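Local coordinates for flagellar pocket-related cytoskeletal protein (Trypanosoma brucei, PDB 6SJQ) that belongs to the flagellar pocket collar of the parasite, where its N-terminal ubiquitin-fold domain serves as a protein-binding module, at residues V10-F15 and F42-I46; F59-K65 and Q88-P94. All blocks are in the same frame, centred on the assembly; numbering follows the deposited sequence.

How the interactions relate
Interaction 1 packs the helix of this ubiquitin-fold domain against the sheet; interaction 2 pairs two strands within that sheet. Their centres lie about 10 Å apart. Strands 6-14 and 87-92 are neighbours in the sheet, and Ala11 O lies 2.9 Å from Val91 N, a probable backbone hydrogen bond joining the two contacts. Tyr90 OH also approaches Asp13 OD2, probably as a hydrogen bond, though its modelled length is doubtfully short. On the helix side, Phe42 CB packs 3.4 Å from Phe59 CG, so the loop before strand 63-68 shares the apolar core with the helix. Along the chain, interaction 1 closes before interaction 2 opens.

Interaction 1 of 2, residues V10-F15 and F42-I46; sequences VAADIF and FSNEI
Phe42 of the helix lays one ring face against the methyl of Ala12 on the strand. Ala12 CB stands 3.7 Å from the centroid of the Phe42 ring and 17° off its normal, a CH-pi contact. The methyl is offset toward the rim and is nearest to CZ. That same CZ atom reaches the strand backbone: Val10 O lies 3.5 Å from Phe42 CZ, at the ring edge and near its plane. In one of its two modelled conformers, Val10 CG1 lies 3.7 Å from Phe42 CE2. The ring is carried there by a first torsion of -70°, with CG opposite the carbonyl carbon of Phe42. One turn on, Ile46 meets Ile14. The two side chains run at about a right angle, and Ile14 CG2 comes 3.9 Å from Ile46 CG1. The contact uses the Ile14 branch that lies anti to the backbone N (chi1 -50° for CG1). Ile14 CG2 also packs 4.3 Å from Glu45 CG, an aliphatic part of a side chain whose carboxylate pairs with Arg49. Past the strand end, Phe15 also points toward the helix. Its ring turns an edge to the helix backbone, with CE2 3.8 Å from Ile46 O. This is the helix-on-sheet core of the ubiquitin fold: strand 6-14 runs between strands 17-25 and 87-92, with helix 31-49 packed over it. Phe42 also touches Val19 and Val91 on those flanking strands.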
loop_
_atom_site.group_PDB
_atom_site.type_symbol
_atom_site.label_atom_id
_atom_site.label_comp_id
_atom_site.label_asym_id
_atom_site.label_seq_id
_atom_site.Cartn_x
_atom_site.Cartn_y
_atom_site.Cartn_z
ATOM N N VAL A 10 1.517 2.010 -4.333
ATOM C CA VAL A 10 1.303 1.876 -2.893
ATOM C C VAL A 10 2.264 0.838 -2.307
ATOM O O VAL A 10 2.295 -0.326 -2.744
ATOM C CB VAL A 10 -0.156 1.508 -2.587
ATOM C CG1 VAL A 10 -0.448 1.749 -1.140
ATOM C CG2 VAL A 10 -1.092 2.357 -3.435
ATOM N N ALA A 11 3.058 1.271 -1.334
ATOM C CA ALA A 11 4.039 0.402 -0.721
ATOM C C ALA A 11 3.706 0.125 0.739
ATOM O O ALA A 11 3.032 0.917 1.411
ATOM C CB ALA A 11 5.448 1.016 -0.843
ATOM N N ALA A 12 4.177 -1.030 1.217
ATOM C CA ALA A 12 4.054 -1.397 2.626
ATOM C C ALA A 12 5.100 -2.447 2.980
ATOM O O ALA A 12 5.685 -3.078 2.091
ATOM C CB ALA A 12 2.645 -1.934 2.936
ATOM N N ASP A 13 5.322 -2.637 4.275
ATOM C CA ASP A 13 6.179 -3.731 4.714
ATOM C C ASP A 13 5.358 -4.957 5.065
ATOM O O ASP A 13 4.562 -4.930 6.001
ATOM C CB ASP A 13 7.071 -3.296 5.874
ATOM C CG ASP A 13 8.217 -2.425 5.402
ATOM O OD1 ASP A 13 9.105 -2.955 4.704
ATOM O OD2 ASP A 13 8.222 -1.209 5.692
ATOM N N ILE A 14 5.544 -6.026 4.292
ATOM C CA ILE A 14 4.810 -7.272 4.526
ATOM C C ILE A 14 5.785 -8.428 4.808
ATOM O O ILE A 14 6.592 -8.798 3.952
ATOM C CB ILE A 14 3.914 -7.630 3.316
ATOM C CG1 ILE A 14 3.035 -6.429 2.883
ATOM C CG2 ILE A 14 3.093 -8.881 3.607
ATOM C CD1 ILE A 14 1.871 -6.074 3.808
ATOM N N PHE A 15 5.691 -8.997 6.002
ATOM C CA PHE A 15 6.637 -10.032 6.475
ATOM C C PHE A 15 8.096 -9.717 6.189
ATOM O O PHE A 15 8.801 -10.547 5.621
ATOM C CB PHE A 15 6.320 -11.393 5.850
ATOM C CG PHE A 15 4.981 -11.924 6.215
ATOM C CD1 PHE A 15 4.685 -12.242 7.529
ATOM C CD2 PHE A 15 4.021 -12.127 5.244
ATOM C CE1 PHE A 15 3.436 -12.740 7.879
ATOM C CE2 PHE A 15 2.767 -12.643 5.576
ATOM C CZ PHE A 15 2.471 -12.944 6.896
ATOM N N PHE A 42 -3.071 -5.510 -0.181
ATOM C CA PHE A 42 -2.103 -5.964 0.818
ATOM C C PHE A 42 -2.622 -7.175 1.594
ATOM O O PHE A 42 -1.828 -8.011 2.036
ATOM C CB PHE A 42 -1.735 -4.814 1.771
ATOM C CG PHE A 42 -0.905 -3.718 1.127
ATOM C CD1 PHE A 42 0.175 -4.017 0.307
ATOM C CD2 PHE A 42 -1.202 -2.391 1.365
ATOM C CE1 PHE A 42 0.931 -2.981 -0.279
ATOM C CE2 PHE A 42 -0.449 -1.361 0.798
ATOM C CZ PHE A 42 0.610 -1.658 -0.025
ATOM N N SER A 43 -3.941 -7.264 1.775
ATOM C CA SER A 43 -4.522 -8.420 2.466
ATOM C C SER A 43 -4.329 -9.623 1.580
ATOM O O SER A 43 -4.010 -10.711 2.076
ATOM C CB SER A 43 -5.999 -8.238 2.794
ATOM O OG SER A 43 -6.187 -7.267 3.814
ATOM N N ASN A 44 -4.489 -9.432 0.270
ATOM C CA ASN A 44 -4.235 -10.521 -0.677
ATOM C C ASN A 44 -2.782 -10.954 -0.661
ATOM O O ASN A 44 -2.493 -12.153 -0.722
ATOM C CB ASN A 44 -4.673 -10.163 -2.094
ATOM C CG ASN A 44 -6.181 -10.165 -2.240
ATOM O OD1 ASN A 44 -6.893 -10.738 -1.400
ATOM N ND2 ASN A 44 -6.683 -9.526 -3.302
ATOM N N GLU A 45 -1.868 -9.987 -0.560
ATOM C CA GLU A 45 -0.442 -10.297 -0.453
ATOM C C GLU A 45 -0.133 -11.061 0.839
ATOM O O GLU A 45 0.583 -12.062 0.804
ATOM C CB GLU A 45 0.399 -9.013 -0.575
ATOM C CG GLU A 45 1.909 -9.233 -0.502
ATOM C CD GLU A 45 2.508 -9.794 -1.772
ATOM O OE1 GLU A 45 1.763 -10.088 -2.735
ATOM O OE2 GLU A 45 3.747 -9.935 -1.822
ATOM N N ILE A 46 -0.665 -10.605 1.976
ATOM C CA ILE A 46 -0.523 -11.361 3.222
ATOM C C ILE A 46 -0.993 -12.814 3.091
ATOM O O ILE A 46 -0.272 -13.732 3.507
ATOM C CB ILE A 46 -1.263 -10.700 4.404
ATOM C CG1 ILE A 46 -0.564 -9.389 4.783
ATOM C CG2 ILE A 46 -1.345 -11.660 5.622
ATOM C CD1 ILE A 46 -1.401 -8.537 5.775
#

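Interaction 2 of 2, residues F59-K65 and Q88-P94; sequences FHSSKIK and QLYVFQP
Lys65 and Tyr90 form a regular antiparallel hydrogen-bonded pair in the beta-grasp sheet of the ubiquitin fold. Lys65 N gives to Tyr90 O, and Tyr90 N gives to Lys65 O, both at 2.9 Å. Next comes the non-hydrogen-bonded pair Ile64 and Val91. Their backbone polar groups turn outward instead, Ile64 bonding to Leu77 and Val91 to Ala11. Their side chains lie side by side on the face that meets helix 31-49. Ser61 OG, in one of its two modelled conformers, bonds to Glu39 of that helix. Beyond the pair, Phe92 N donates to Lys63 O at 2.8 Å. Phe92 O is taken by Ser62 N at 2.8 Å; this donor sits well above the carbonyl plane, 42° out of it. The Phe92 ring receives Tyr90 CE2 over the centre of one face, and Lys65 runs its extended chain past CE2 of the same ring. Two polar ends on this face have outside partners: Lys63 NZ pairs with Asp76, and Tyr90 OH bonds to Asp13.

Farther along, a side chain supplies the acceptor. Gln93 is extended beyond CG, and its OE1 accepts from His60 N at 3.0 Å. This bond holds the amide over the Phe59 ring, with the planes 16° apart. Gln93 CG makes a CH-pi contact 3.7 Å from the Phe59 centroid. Val91 CG1 meets the Phe59 edge, 3.6 Å from CE1. At the other end, Gln88 NE2 bonds to Asn20 OD1 and, within its own strand, donates to Leu89 O at 3.1 Å, with that oxygen in the plane of the Gln88 amide.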
loop_
_atom_site.group_PDB
_atom_site.type_symbol
_atom_site.label_atom_id
_atom_site.label_comp_id
_atom_site.label_asym_id
_atom_site.label_seq_id
_atom_site.Cartn_x
_atom_site.Cartn_y
_atom_site.Cartn_z
ATOM N N PHE A 59 -4.723 -6.902 6.275
ATOM C CA PHE A 59 -3.938 -5.677 6.395
ATOM C C PHE A 59 -4.869 -4.563 6.878
ATOM O O PHE A 59 -5.973 -4.387 6.343
ATOM C CB PHE A 59 -3.341 -5.327 5.030
ATOM C CG PHE A 59 -2.468 -4.095 5.033
ATOM C CD1 PHE A 59 -3.019 -2.828 4.960
ATOM C CD2 PHE A 59 -1.080 -4.219 5.092
ATOM C CE1 PHE A 59 -2.201 -1.698 4.961
ATOM C CE2 PHE A 59 -0.265 -3.098 5.073
ATOM C CZ PHE A 59 -0.829 -1.834 5.023
ATOM N N HIS A 60 -4.440 -3.822 7.897
ATOM C CA HIS A 60 -5.220 -2.686 8.383
ATOM C C HIS A 60 -4.390 -1.417 8.291
ATOM O O HIS A 60 -3.356 -1.306 8.948
ATOM C CB HIS A 60 -5.625 -2.921 9.833
ATOM C CG HIS A 60 -6.417 -4.176 10.042
ATOM N ND1 HIS A 60 -7.729 -4.302 9.633
ATOM C CD2 HIS A 60 -6.083 -5.355 10.613
ATOM C CE1 HIS A 60 -8.169 -5.508 9.949
ATOM N NE2 HIS A 60 -7.193 -6.166 10.546
ATOM N N SER A 61 -4.858 -0.458 7.503
ATOM C CA SER A 61 -4.144 0.806 7.328
ATOM C C SER A 61 -4.347 1.727 8.531
ATOM O O SER A 61 -5.464 1.878 9.028
ATOM C CB SER A 61 -4.664 1.502 6.086
ATOM O OG SER A 61 -5.985 1.953 6.315
ATOM N N SER A 62 -3.266 2.341 9.012
ATOM C CA SER A 62 -3.350 3.251 10.162
ATOM C C SER A 62 -2.964 4.693 9.825
ATOM O O SER A 62 -3.458 5.634 10.447
ATOM C CB SER A 62 -2.494 2.750 11.328
ATOM O OG SER A 62 -1.130 2.619 10.963
ATOM N N LYS A 63 -2.049 4.852 8.870
ATOM C CA LYS A 63 -1.605 6.159 8.373
ATOM C C LYS A 63 -1.094 5.943 6.963
ATOM O O LYS A 63 -0.413 4.949 6.698
ATOM C CB LYS A 63 -0.452 6.744 9.188
ATOM C CG LYS A 63 0.062 8.067 8.581
ATOM C CD LYS A 63 1.284 8.633 9.286
ATOM C CE LYS A 63 0.955 9.109 10.697
ATOM N NZ LYS A 63 0.095 10.331 10.723
ATOM N N ILE A 64 -1.422 6.863 6.061
ATOM C CA ILE A 64 -0.903 6.801 4.708
ATOM C C ILE A 64 -0.075 8.053 4.499
ATOM O O ILE A 64 -0.538 9.157 4.796
ATOM C CB ILE A 64 -2.040 6.756 3.666
ATOM C CG1 ILE A 64 -2.857 5.464 3.842
ATOM C CG2 ILE A 64 -1.469 6.784 2.261
ATOM C CD1 ILE A 64 -4.021 5.333 2.868
ATOM N N LYS A 65 1.153 7.882 4.017
ATOM C CA LYS A 65 1.955 9.026 3.585
ATOM C C LYS A 65 2.189 9.012 2.081
ATOM O O LYS A 65 2.205 7.957 1.458
ATOM C CB LYS A 65 3.304 9.022 4.297
ATOM C CG LYS A 65 3.198 9.237 5.796
ATOM C CD LYS A 65 4.557 9.525 6.379
ATOM C CE LYS A 65 4.474 9.702 7.876
ATOM N NZ LYS A 65 5.836 10.026 8.390
ATOM N N GLN A 88 3.975 8.058 -5.281
ATOM C CA GLN A 88 4.305 6.954 -4.392
ATOM C C GLN A 88 3.733 7.171 -2.994
ATOM O O GLN A 88 3.992 8.195 -2.362
ATOM C CB GLN A 88 5.827 6.812 -4.275
ATOM C CG GLN A 88 6.231 5.643 -3.370
ATOM C CD GLN A 88 5.990 4.306 -4.026
ATOM O OE1 GLN A 88 6.573 3.987 -5.084
ATOM N NE2 GLN A 88 5.097 3.515 -3.430
ATOM N N LEU A 89 2.951 6.201 -2.519
ATOM C CA LEU A 89 2.407 6.192 -1.158
ATOM C C LEU A 89 3.057 5.089 -0.318
ATOM O O LEU A 89 3.513 4.071 -0.840
ATOM C CB LEU A 89 0.887 5.941 -1.184
ATOM C CG LEU A 89 0.014 6.850 -2.052
ATOM C CD1 LEU A 89 -1.454 6.501 -1.830
ATOM C CD2 LEU A 89 0.271 8.300 -1.722
ATOM N N TYR A 90 3.106 5.293 0.994
ATOM C CA TYR A 90 3.487 4.221 1.906
ATOM C C TYR A 90 2.400 4.085 2.960
ATOM O O TYR A 90 1.936 5.085 3.514
ATOM C CB TYR A 90 4.816 4.526 2.583
ATOM C CG TYR A 90 5.265 3.417 3.507
ATOM C CD1 TYR A 90 5.970 2.322 3.023
ATOM C CD2 TYR A 90 4.975 3.460 4.862
ATOM C CE1 TYR A 90 6.388 1.301 3.880
ATOM C CE2 TYR A 90 5.391 2.454 5.712
ATOM C CZ TYR A 90 6.099 1.389 5.218
ATOM O OH TYR A 90 6.488 0.393 6.091
ATOM N N VAL A 91 2.000 2.862 3.264
ATOM C CA VAL A 91 0.887 2.663 4.186
ATOM C C VAL A 91 1.360 1.940 5.444
ATOM O O VAL A 91 1.946 0.846 5.359
ATOM C CB VAL A 91 -0.245 1.867 3.514
ATOM C CG1 VAL A 91 -1.461 1.789 4.450
ATOM C CG2 VAL A 91 -0.636 2.523 2.219
ATOM N N PHE A 92 1.128 2.560 6.610
ATOM C CA PHE A 92 1.460 1.934 7.886
ATOM C C PHE A 92 0.287 1.092 8.378
ATOM O O PHE A 92 -0.865 1.275 7.935
ATOM C CB PHE A 92 1.753 2.997 8.959
ATOM C CG PHE A 92 3.017 3.782 8.716
ATOM C CD1 PHE A 92 4.194 3.438 9.360
ATOM C CD2 PHE A 92 3.025 4.870 7.842
ATOM C CE1 PHE A 92 5.359 4.150 9.141
ATOM C CE2 PHE A 92 4.192 5.589 7.621
ATOM C CZ PHE A 92 5.355 5.228 8.266
ATOM N N GLN A 93 0.599 0.173 9.290
ATOM C CA GLN A 93 -0.418 -0.544 10.073
ATOM C C GLN A 93 -0.247 -0.250 11.564
ATOM O O GLN A 93 0.830 0.172 11.996
ATOM C CB GLN A 93 -0.269 -2.050 9.888
ATOM C CG GLN A 93 -0.435 -2.565 8.464
ATOM C CD GLN A 93 -0.547 -4.085 8.428
ATOM O OE1 GLN A 93 -1.628 -4.650 8.660
ATOM N NE2 GLN A 93 0.568 -4.758 8.137
ATOM N N PRO A 94 -1.300 -0.494 12.369
ATOM C CA PRO A 94 -1.081 -0.375 13.819
ATOM C C PRO A 94 -0.066 -1.426 14.230
ATOM O O PRO A 94 0.089 -2.404 13.504
ATOM C CB PRO A 94 -2.449 -0.735 14.415
ATOM C CG PRO A 94 -3.435 -0.514 13.306
ATOM C CD PRO A 94 -2.693 -0.837 12.037
#